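Local coordinates for particle-associated lyase (Acinetobacter bacteriophage AP22, PDB 4Y9V), which probably cleaves the capsular polysaccharide of Acinetobacter baumannii as a lyase of the phage tailspike, a trimer that binds fragments of the capsule, at residues Y548-V560 with P588-I602. Residues are numbered along the deposited sequence; the frame is centred on the assembly and turned at random.
Sequences YKYSKAPNVIVSV and PVNSLVAIDQVRPAI. Unlike the reference sequence in segment 588-602: Ile602 (reference Val). With SO4 (sulfate ion), chain L.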
loop_
_atom_site.group_PDB
_atom_site.type_symbol
_atom_site.label_atom_id
_atom_site.label_comp_id
_atom_site.label_asym_id
_atom_site.label_seq_id
_atom_site.Cartn_x
_atom_site.Cartn_y
_atom_site.Cartn_z
ATOM N N TYR A 548 26.411 -10.418 -14.872
ATOM C CA TYR A 548 26.363 -9.149 -14.168
ATOM C C TYR A 548 27.793 -8.776 -13.802
ATOM O O TYR A 548 28.523 -9.566 -13.195
ATOM C CB TYR A 548 25.481 -9.221 -12.912
ATOM C CG TYR A 548 24.056 -9.669 -13.196
ATOM C CD1 TYR A 548 23.040 -8.774 -13.506
ATOM C CD2 TYR A 548 23.715 -11.019 -13.122
ATOM C CE1 TYR A 548 21.754 -9.204 -13.740
ATOM C CE2 TYR A 548 22.422 -11.452 -13.356
ATOM C CZ TYR A 548 21.430 -10.548 -13.675
ATOM O OH TYR A 548 20.125 -10.937 -13.915
ATOM N N LYS A 549 28.232 -7.570 -14.181
ATOM C CA LYS A 549 29.603 -7.176 -13.914
ATOM C C LYS A 549 29.661 -6.307 -12.658
ATOM O O LYS A 549 28.781 -5.533 -12.368
ATOM C CB LYS A 549 30.123 -6.408 -15.129
ATOM C CG LYS A 549 30.059 -7.248 -16.384
ATOM C CD LYS A 549 30.485 -6.519 -17.628
ATOM C CE LYS A 549 29.418 -5.477 -17.852
ATOM N NZ LYS A 549 29.476 -4.986 -19.263
ATOM N N TYR A 550 30.747 -6.513 -11.931
ATOM C CA TYR A 550 30.973 -5.753 -10.696
ATOM C C TYR A 550 31.732 -4.448 -10.988
ATOM O O TYR A 550 32.365 -4.281 -12.015
ATOM C CB TYR A 550 31.775 -6.645 -9.715
ATOM C CG TYR A 550 30.995 -7.880 -9.304
ATOM C CD1 TYR A 550 30.032 -7.791 -8.338
ATOM C CD2 TYR A 550 31.192 -9.108 -9.916
ATOM C CE1 TYR A 550 29.264 -8.890 -7.949
ATOM C CE2 TYR A 550 30.444 -10.217 -9.548
ATOM C CZ TYR A 550 29.472 -10.077 -8.585
ATOM O OH TYR A 550 28.724 -11.219 -8.280
ATOM N N SER A 551 31.728 -3.552 -9.996
ATOM C CA SER A 551 32.520 -2.340 -10.130
ATOM C C SER A 551 34.010 -2.591 -9.982
ATOM O O SER A 551 34.820 -1.766 -10.402
ATOM C CB SER A 551 32.109 -1.275 -9.123
ATOM O OG SER A 551 32.360 -1.766 -7.801
ATOM N N LYS A 552 34.372 -3.698 -9.331
ATOM C CA LYS A 552 35.746 -4.021 -8.984
ATOM C C LYS A 552 35.779 -5.559 -8.879
ATOM O O LYS A 552 34.767 -6.232 -8.828
ATOM C CB LYS A 552 36.207 -3.344 -7.743
ATOM C CG LYS A 552 35.367 -3.782 -6.558
ATOM C CD LYS A 552 36.073 -2.944 -5.524
ATOM C CE LYS A 552 35.429 -3.127 -4.261
ATOM N NZ LYS A 552 35.992 -2.123 -3.264
ATOM N N ALA A 553 36.992 -6.128 -8.832
ATOM C CA ALA A 553 37.108 -7.571 -8.735
ATOM C C ALA A 553 36.310 -8.064 -7.531
ATOM O O ALA A 553 36.526 -7.579 -6.404
ATOM C CB ALA A 553 38.575 -7.954 -8.615
ATOM N N PRO A 554 35.437 -9.051 -7.725
ATOM C CA PRO A 554 34.612 -9.522 -6.626
ATOM C C PRO A 554 35.373 -10.487 -5.710
ATOM O O PRO A 554 36.454 -10.994 -6.033
ATOM C CB PRO A 554 33.451 -10.214 -7.322
ATOM C CG PRO A 554 34.092 -10.756 -8.595
ATOM C CD PRO A 554 35.028 -9.640 -9.011
ATOM N N ASN A 555 34.753 -10.793 -4.587
ATOM C CA ASN A 555 35.154 -11.968 -3.818
ATOM C C ASN A 555 34.776 -13.214 -4.640
ATOM O O ASN A 555 33.726 -13.219 -5.298
ATOM C CB ASN A 555 34.419 -12.006 -2.488
ATOM C CG ASN A 555 34.558 -10.772 -1.670
ATOM O OD1 ASN A 555 35.624 -10.144 -1.618
ATOM N ND2 ASN A 555 33.502 -10.383 -0.997
ATOM N N VAL A 556 35.617 -14.251 -4.576
ATOM C CA VAL A 556 35.378 -15.460 -5.325
ATOM C C VAL A 556 35.650 -16.669 -4.429
ATOM O O VAL A 556 36.731 -16.764 -3.843
ATOM C CB VAL A 556 36.235 -15.584 -6.594
ATOM C CG1 VAL A 556 35.838 -16.809 -7.393
ATOM C CG2 VAL A 556 36.134 -14.301 -7.443
ATOM N N ILE A 557 34.722 -17.612 -4.384
ATOM C CA ILE A 557 34.860 -18.911 -3.747
ATOM C C ILE A 557 34.853 -19.995 -4.828
ATOM O O ILE A 557 33.924 -19.942 -5.637
ATOM C CB ILE A 557 33.714 -19.149 -2.755
ATOM C CG1 ILE A 557 33.645 -18.103 -1.672
ATOM C CG2 ILE A 557 33.852 -20.547 -2.159
ATOM C CD1 ILE A 557 34.843 -17.975 -0.819
ATOM N N VAL A 558 35.831 -20.900 -4.851
ATOM C CA VAL A 558 35.865 -22.046 -5.774
ATOM C C VAL A 558 35.911 -23.339 -4.945
ATOM O O VAL A 558 36.684 -23.428 -3.993
ATOM C CB VAL A 558 37.062 -21.965 -6.726
ATOM C CG1 VAL A 558 37.159 -23.253 -7.554
ATOM C CG2 VAL A 558 36.922 -20.715 -7.561
ATOM N N SER A 559 35.115 -24.338 -5.332
ATOM C CA SER A 559 35.090 -25.658 -4.743
ATOM C C SER A 559 35.092 -26.735 -5.826
ATOM O O SER A 559 34.757 -26.442 -6.978
ATOM C CB SER A 559 33.835 -25.794 -3.880
ATOM O OG SER A 559 33.779 -26.930 -3.028
ATOM N N VAL A 560 35.461 -27.949 -5.475
ATOM C CA VAL A 560 35.529 -29.085 -6.403
ATOM C C VAL A 560 34.602 -30.182 -5.902
ATOM O O VAL A 560 34.481 -30.426 -4.689
ATOM C CB VAL A 560 36.999 -29.533 -6.548
ATOM C CG1 VAL A 560 37.638 -30.017 -5.285
ATOM C CG2 VAL A 560 37.151 -30.566 -7.651
ATOM N N PRO A 588 41.345 -26.794 -4.874
ATOM C CA PRO A 588 40.553 -25.842 -5.654
ATOM C C PRO A 588 41.068 -24.413 -5.458
ATOM O O PRO A 588 41.376 -24.032 -4.322
ATOM C CB PRO A 588 39.140 -26.000 -5.060
ATOM C CG PRO A 588 39.404 -26.339 -3.585
ATOM C CD PRO A 588 40.676 -27.193 -3.615
ATOM N N VAL A 589 41.108 -23.650 -6.537
ATOM C CA VAL A 589 41.547 -22.270 -6.512
ATOM C C VAL A 589 40.760 -21.447 -7.503
ATOM O O VAL A 589 40.211 -21.974 -8.478
ATOM C CB VAL A 589 43.063 -22.112 -6.847
ATOM C CG1 VAL A 589 43.914 -22.985 -5.923
ATOM C CG2 VAL A 589 43.356 -22.458 -8.315
ATOM N N ASN A 590 40.756 -20.117 -7.313
ATOM C CA ASN A 590 40.355 -19.218 -8.390
ATOM C C ASN A 590 41.624 -18.696 -9.072
ATOM O O ASN A 590 42.436 -17.990 -8.476
ATOM C CB ASN A 590 39.492 -18.045 -7.923
ATOM C CG ASN A 590 39.012 -17.303 -9.154
ATOM O OD1 ASN A 590 38.529 -17.915 -10.105
ATOM N ND2 ASN A 590 39.153 -15.979 -9.125
ATOM N N SER A 591 41.806 -19.093 -10.338
ATOM C CA SER A 591 43.046 -18.785 -11.038
ATOM C C SER A 591 43.121 -17.384 -11.629
ATOM O O SER A 591 44.257 -16.939 -11.910
ATOM C CB SER A 591 43.322 -19.857 -12.114
ATOM O OG SER A 591 42.469 -19.753 -13.235
ATOM N N LEU A 592 42.006 -16.703 -11.807
ATOM C CA LEU A 592 41.983 -15.370 -12.425
ATOM C C LEU A 592 40.711 -14.703 -11.893
ATOM O O LEU A 592 39.680 -15.367 -11.821
ATOM C CB LEU A 592 41.923 -15.449 -13.953
ATOM C CG LEU A 592 41.834 -14.079 -14.637
ATOM C CD1 LEU A 592 42.704 -14.061 -15.883
ATOM C CD2 LEU A 592 40.393 -13.741 -14.952
ATOM N N VAL A 593 40.819 -13.403 -11.601
ATOM C CA VAL A 593 39.653 -12.607 -11.255
ATOM C C VAL A 593 39.724 -11.274 -12.008
ATOM O O VAL A 593 40.798 -10.679 -12.107
ATOM C CB VAL A 593 39.502 -12.388 -9.738
ATOM C CG1 VAL A 593 40.631 -11.556 -9.132
ATOM C CG2 VAL A 593 38.141 -11.805 -9.410
ATOM N N ALA A 594 38.571 -10.820 -12.461
ATOM C CA ALA A 594 38.411 -9.481 -13.021
ATOM C C ALA A 594 37.007 -9.002 -12.620
ATOM O O ALA A 594 36.214 -9.761 -12.077
ATOM C CB ALA A 594 38.587 -9.469 -14.513
ATOM N N ILE A 595 36.723 -7.730 -12.974
ATOM C CA ILE A 595 35.370 -7.218 -12.680
ATOM C C ILE A 595 34.264 -8.066 -13.241
ATOM O O ILE A 595 33.167 -8.075 -12.711
ATOM C CB ILE A 595 35.171 -5.785 -13.124
ATOM C CG1 ILE A 595 35.428 -5.512 -14.583
ATOM C CG2 ILE A 595 35.977 -4.849 -12.290
ATOM C CD1 ILE A 595 35.237 -3.964 -14.683
ATOM N N ASP A 596 34.604 -8.698 -14.380
ATOM C CA ASP A 596 33.686 -9.400 -15.242
ATOM C C ASP A 596 34.071 -10.878 -15.419
ATOM O O ASP A 596 33.440 -11.503 -16.307
ATOM C CB ASP A 596 33.610 -8.644 -16.589
ATOM C CG ASP A 596 34.890 -8.650 -17.398
ATOM O OD1 ASP A 596 35.985 -8.746 -16.814
ATOM O OD2 ASP A 596 34.907 -8.616 -18.662
ATOM N N GLN A 597 35.009 -11.493 -14.674
ATOM C CA GLN A 597 35.498 -12.841 -14.989
ATOM C C GLN A 597 35.969 -13.539 -13.723
ATOM O O GLN A 597 36.536 -12.939 -12.807
ATOM C CB GLN A 597 36.699 -12.803 -15.949
ATOM C CG GLN A 597 36.321 -12.261 -17.324
ATOM C CD GLN A 597 37.495 -12.302 -18.259
ATOM O OE1 GLN A 597 38.639 -12.089 -17.874
ATOM N NE2 GLN A 597 37.184 -12.599 -19.529
ATOM N N VAL A 598 35.757 -14.872 -13.738
ATOM C CA VAL A 598 36.383 -15.785 -12.783
ATOM C C VAL A 598 36.961 -16.962 -13.555
ATOM O O VAL A 598 36.612 -17.159 -14.737
ATOM C CB VAL A 598 35.424 -16.256 -11.681
ATOM C CG1 VAL A 598 34.881 -15.054 -10.885
ATOM C CG2 VAL A 598 34.276 -17.085 -12.219
ATOM N N ARG A 599 37.782 -17.771 -12.925
ATOM C CA ARG A 599 38.372 -18.922 -13.613
ATOM C C ARG A 599 38.730 -20.000 -12.631
ATOM O O ARG A 599 39.901 -20.159 -12.211
ATOM C CB ARG A 599 39.580 -18.519 -14.481
ATOM C CG ARG A 599 39.955 -19.660 -15.426
ATOM C CD ARG A 599 41.194 -19.303 -16.278
ATOM N NE ARG A 599 41.390 -20.361 -17.249
ATOM C CZ ARG A 599 42.378 -20.367 -18.146
ATOM N NH1 ARG A 599 43.300 -19.445 -18.142
ATOM N NH2 ARG A 599 42.411 -21.331 -19.030
ATOM N N PRO A 600 37.754 -20.823 -12.223
ATOM C CA PRO A 600 38.042 -21.913 -11.293
ATOM C C PRO A 600 39.061 -22.898 -11.890
ATOM O O PRO A 600 39.078 -23.133 -13.087
ATOM C CB PRO A 600 36.670 -22.589 -11.170
ATOM C CG PRO A 600 35.698 -21.643 -11.649
ATOM C CD PRO A 600 36.334 -20.768 -12.618
ATOM N N ALA A 601 39.858 -23.464 -10.990
ATOM C CA ALA A 601 40.864 -24.451 -11.392
ATOM C C ALA A 601 41.169 -25.367 -10.227
ATOM O O ALA A 601 40.875 -25.065 -9.075
ATOM C CB ALA A 601 42.136 -23.728 -11.860
ATOM N N ILE A 602 41.845 -26.473 -10.559
ATOM C CA ILE A 602 42.496 -27.336 -9.599
ATOM C C ILE A 602 43.999 -27.248 -9.794
ATOM O O ILE A 602 44.492 -27.306 -10.930
ATOM C CB ILE A 602 42.081 -28.841 -9.871
ATOM C CG1 ILE A 602 40.630 -29.044 -9.568
ATOM C CG2 ILE A 602 42.979 -29.795 -9.097
ATOM C CD1 ILE A 602 40.411 -28.454 -8.233
HETATM S S SO4 L . 44.371 -24.201 -20.449
HETATM O O1 SO4 L . 45.428 -24.979 -21.158
HETATM O O2 SO4 L . 44.373 -24.557 -19.001
HETATM O O3 SO4 L . 43.036 -24.566 -21.033
HETATM O O4 SO4 L . 44.621 -22.722 -20.653
#
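Val556, Val558 and Val560, alternate residues of strand 555-560, face the hairpin formed by strands 588-594 and 597-602. In the conformer modelled here, Val558 CG1, anti to its backbone nitrogen (chi1 173°), lies 3.4 Å from Val589 O and also meets Pro600 CB, while its CG2 rests on Asn590 CB. Val556 divides its branches similarly: CG1 touches the amide carbon CG of Asn590, and CG2 touches both Val593 CG2 and Val598 CG1, 3.7 Å from the latter. Farther along, Val560 CG2 crosses the CD1 end of Ile602 at 3.9 Å. At the other end, Pro554 CD packs on Val593 CG2, and Ile595 CG2, in one of two conformers, lies against Lys552 CA.

Among polar contacts, Tyr550 N donates to Ile595 O across 3.0 Å; the bond is nearly straight (162°), although the donor is tilted from the carbonyl plane. It ties the loop before strand 555-560 to the type I turn Ala594-Gln597. Within the hairpin, Asn590 crosses Val556 and Val558 at about a right angle; its OD1 accepts from Arg599 N at 2.9 Å, in the carbonyl plane, and ND2 gives only a weak bond to Leu592 O. Arg599 O receives both N and OG of Ser591. Arg599 NH2 donates to O4 of a sulfate, probably from the crystallisation liquor and also bound by Arg540, at 3.1 Å.

Strand 555-560 hydrogen-bonds instead to strand 613-623, and its far side meets neighbouring subunits, where Ile557 packs on their Ile557. The arrangement is a face-to-face beta-sandwich packing, consistent with the Ig-like tailspike domain assigned here.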